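Local coordinates for protein alpha-1,2-mannosyltransferase (Ktr4), putative (Neosartorya fumigata, PDB 7BOP) that belongs to the GT-A clan of glycosyltransferases as a putative alpha-1,2-mannosyltransferase, modelled with GDP and a manganese ion, at residues 256-261 with 324-329. Numbering follows the deposited sequence.
Sequences GWLTDD and LGLFAD
With CG of L258 opposite its own carbonyl carbon (chi1 -64°) and the chain then extended (chi2 176°), CD1 is carried out to the last turn of helix 316-327, where L326 has nearly the same shape (chi1 -62°). L258 sets off toward the other segment at CB; L326 leaves its backbone at an angle to the contact, and its CG and CD2 approach L258 CD1. Methyl meets methyl: L258 CD1 lies 3.9 Å from L326 CD2, and the two side chains pass at a slant. The same CD1 also rests on backbone, 4.0 Å from G325 C. G325 has no side chain, and the L258 methyl lies against its main chain, with the CA atoms of L258 and G325 7.1 Å apart. No hydrogen bond crosses the contact, which is small, apolar and buried. Each segment holds the C-terminal end of a helix, with T259 and A328 the first residues to leave helical geometry after it, and A328 N still bonds to L324 O at 3.0 Å. Within the same turn, L326 CB lies over the centre of one face of the F327 ring, 3.6 Å above its plane. L326 also packs on T238 and L242 of helix 234-244, while backbone hydrogen bonds between G325 and M254 and between L326 and S250 tie this turn to the chain leading into helix 255-258. Beside L258, W257 reaches N223 of strand 218-224, and L324 touches Y218 of that strand, so two helix C-termini pack beside the mixed sheet of a GT-A-type glycosyltransferase fold, with helix 288-292 against L324 and F327.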
ATOM      1  N   GLY A 256      -4.835  19.228   2.716  1.00 31.42           N
ATOM      2  CA  GLY A 256      -4.492  19.878   1.447  1.00 30.87           C
ATOM      3  C   GLY A 256      -4.313  18.901   0.301  1.00 30.49           C
ATOM      4  O   GLY A 256      -4.782  19.138  -0.798  1.00 30.43           O
ATOM      5  N   TRP A 257      -3.625  17.798   0.558  1.00 30.08           N
ATOM      6  CA  TRP A 257      -3.460  16.745  -0.444  1.00 28.83           C
ATOM      7  C   TRP A 257      -4.762  16.005  -0.708  1.00 28.36           C
ATOM      8  O   TRP A 257      -5.120  15.764  -1.873  1.00 28.15           O
ATOM      9  CB  TRP A 257      -2.375  15.764   0.006  1.00 28.93           C
ATOM     10  CG  TRP A 257      -2.180  14.575  -0.876  1.00 28.71           C
ATOM     11  CD1 TRP A 257      -1.839  14.571  -2.204  1.00 28.44           C
ATOM     12  CD2 TRP A 257      -2.256  13.211  -0.473  1.00 29.06           C
ATOM     13  NE1 TRP A 257      -1.717  13.273  -2.660  1.00 28.52           N
ATOM     14  CE2 TRP A 257      -1.978  12.419  -1.616  1.00 28.92           C
ATOM     15  CE3 TRP A 257      -2.533  12.572   0.745  1.00 29.00           C
ATOM     16  CZ2 TRP A 257      -1.975  11.030  -1.571  1.00 28.89           C
ATOM     17  CZ3 TRP A 257      -2.529  11.182   0.783  1.00 28.69           C
ATOM     18  CH2 TRP A 257      -2.253  10.430  -0.366  1.00 28.50           C
ATOM     19  N   LEU A 258      -5.458  15.628   0.363  1.00 28.63           N
ATOM     20  CA  LEU A 258      -6.720  14.885   0.244  1.00 28.95           C
ATOM     21  C   LEU A 258      -7.802  15.659  -0.538  1.00 28.93           C
ATOM     22  O   LEU A 258      -8.604  15.058  -1.226  1.00 29.38           O
ATOM     23  CB  LEU A 258      -7.261  14.506   1.625  1.00 29.28           C
ATOM     24  CG  LEU A 258      -6.405  13.534   2.455  1.00 29.33           C
ATOM     25  CD1 LEU A 258      -7.027  13.350   3.824  1.00 31.53           C
ATOM     26  CD2 LEU A 258      -6.241  12.205   1.745  1.00 29.34           C
ATOM     27  N   THR A 259      -7.816  16.983  -0.421  1.00 29.70           N
ATOM     28  CA  THR A 259      -8.854  17.793  -1.048  1.00 30.57           C
ATOM     29  C   THR A 259      -8.347  18.601  -2.242  1.00 32.12           C
ATOM     30  O   THR A 259      -9.066  19.460  -2.749  1.00 31.28           O
ATOM     31  CB  THR A 259      -9.512  18.747  -0.022  1.00 30.36           C
ATOM     32  OG1 THR A 259      -8.521  19.614   0.543  1.00 29.70           O
ATOM     33  CG2 THR A 259     -10.191  17.950   1.082  1.00 31.48           C
ATOM     34  N   ASP A 260      -7.135  18.323  -2.712  1.00 32.10           N
ATOM     35  CA  ASP A 260      -6.554  19.098  -3.797  1.00 34.27           C
ATOM     36  C   ASP A 260      -7.410  18.978  -5.056  1.00 34.25           C
ATOM     37  O   ASP A 260      -7.927  17.903  -5.353  1.00 33.75           O
ATOM     38  CB  ASP A 260      -5.143  18.610  -4.120  1.00 35.75           C
ATOM     39  CG  ASP A 260      -4.436  19.494  -5.139  1.00 39.13           C
ATOM     40  OD1 ASP A 260      -4.507  20.728  -5.022  1.00 40.86           O
ATOM     41  OD2 ASP A 260      -3.809  18.959  -6.065  1.00 45.08           O
ATOM     42  N   ASP A 261      -7.574  20.090  -5.765  1.00 35.88           N
ATOM     43  CA  ASP A 261      -8.209  20.094  -7.087  1.00 39.74           C
ATOM     44  C   ASP A 261      -7.389  20.858  -8.149  1.00 41.25           C
ATOM     45  O   ASP A 261      -7.912  21.174  -9.213  1.00 45.16           O
ATOM     46  CB  ASP A 261      -9.641  20.660  -6.990  1.00 42.72           C
ATOM     47  CG  ASP A 261      -9.684  22.141  -6.570  1.00 45.58           C
ATOM     48  OD1 ASP A 261      -8.632  22.791  -6.468  1.00 45.61           O
ATOM     49  OD2 ASP A 261     -10.790  22.657  -6.331  1.00 52.79           O
ATOM     50  N   LEU A 324      -4.649   7.664   7.027  1.00 29.20           N
ATOM     51  CA  LEU A 324      -3.341   8.252   7.338  1.00 28.48           C
ATOM     52  C   LEU A 324      -3.390   9.770   7.296  1.00 28.74           C
ATOM     53  O   LEU A 324      -2.887  10.441   8.207  1.00 28.63           O
ATOM     54  CB  LEU A 324      -2.259   7.756   6.366  1.00 29.16           C
ATOM     55  CG  LEU A 324      -1.890   6.269   6.492  1.00 28.78           C
ATOM     56  CD1 LEU A 324      -1.223   5.764   5.219  1.00 29.27           C
ATOM     57  CD2 LEU A 324      -0.988   6.046   7.703  1.00 29.92           C
ATOM     58  N   GLY A 325      -3.992  10.305   6.236  1.00 28.71           N
ATOM     59  CA  GLY A 325      -4.065  11.746   6.036  1.00 28.37           C
ATOM     60  C   GLY A 325      -4.889  12.507   7.054  1.00 28.62           C
ATOM     61  O   GLY A 325      -4.682  13.699   7.223  1.00 30.72           O
ATOM     62  N   LEU A 326      -5.831  11.837   7.712  1.00 29.89           N
ATOM     63  CA  LEU A 326      -6.662  12.464   8.750  1.00 31.50           C
ATOM     64  C   LEU A 326      -6.216  12.162  10.182  1.00 31.96           C
ATOM     65  O   LEU A 326      -6.369  13.014  11.055  1.00 31.57           O
ATOM     66  CB  LEU A 326      -8.116  12.023   8.589  1.00 32.03           C
ATOM     67  CG  LEU A 326      -8.781  12.418   7.272  1.00 32.76           C
ATOM     68  CD1 LEU A 326     -10.138  11.759   7.193  1.00 33.34           C
ATOM     69  CD2 LEU A 326      -8.886  13.926   7.154  1.00 32.57           C
ATOM     70  N   PHE A 327      -5.679  10.964  10.416  1.00 31.34           N
ATOM     71  CA  PHE A 327      -5.436  10.463  11.776  1.00 32.16           C
ATOM     72  C   PHE A 327      -3.967  10.233  12.142  1.00 33.55           C
ATOM     73  O   PHE A 327      -3.652  10.147  13.328  1.00 33.72           O
ATOM     74  CB  PHE A 327      -6.266   9.190  12.006  1.00 32.80           C
ATOM     75  CG  PHE A 327      -7.703   9.324  11.556  1.00 32.49           C
ATOM     76  CD1 PHE A 327      -8.487  10.396  11.998  1.00 33.54           C
ATOM     77  CD2 PHE A 327      -8.265   8.410  10.663  1.00 32.56           C
ATOM     78  CE1 PHE A 327      -9.794  10.544  11.563  1.00 33.18           C
ATOM     79  CE2 PHE A 327      -9.577   8.555  10.228  1.00 32.66           C
ATOM     80  CZ  PHE A 327     -10.342   9.617  10.684  1.00 33.64           C
ATOM     81  N   ALA A 328      -3.071  10.160  11.154  1.00 30.86           N
ATOM     82  CA  ALA A 328      -1.649  10.023  11.429  1.00 32.25           C
ATOM     83  C   ALA A 328      -0.965  11.381  11.473  1.00 32.22           C
ATOM     84  O   ALA A 328      -1.542  12.403  11.096  1.00 31.17           O
ATOM     85  CB  ALA A 328      -0.988   9.123  10.390  1.00 32.90           C
ATOM     86  N   ASP A 329       0.266  11.366  11.966  1.00 30.80           N
ATOM     87  CA  ASP A 329       1.186  12.483  11.884  1.00 31.22           C
ATOM     88  C   ASP A 329       1.885  12.373  10.533  1.00 30.76           C
ATOM     89  O   ASP A 329       2.635  11.423  10.299  1.00 30.37           O
ATOM     90  CB  ASP A 329       2.177  12.358  13.051  1.00 33.18           C
ATOM     91  CG  ASP A 329       3.201  13.465  13.111  1.00 36.02           C
ATOM     92  OD1 ASP A 329       3.318  14.318  12.201  1.00 33.89           O
ATOM     93  OD2 ASP A 329       3.939  13.459  14.121  1.00 38.44           O
TER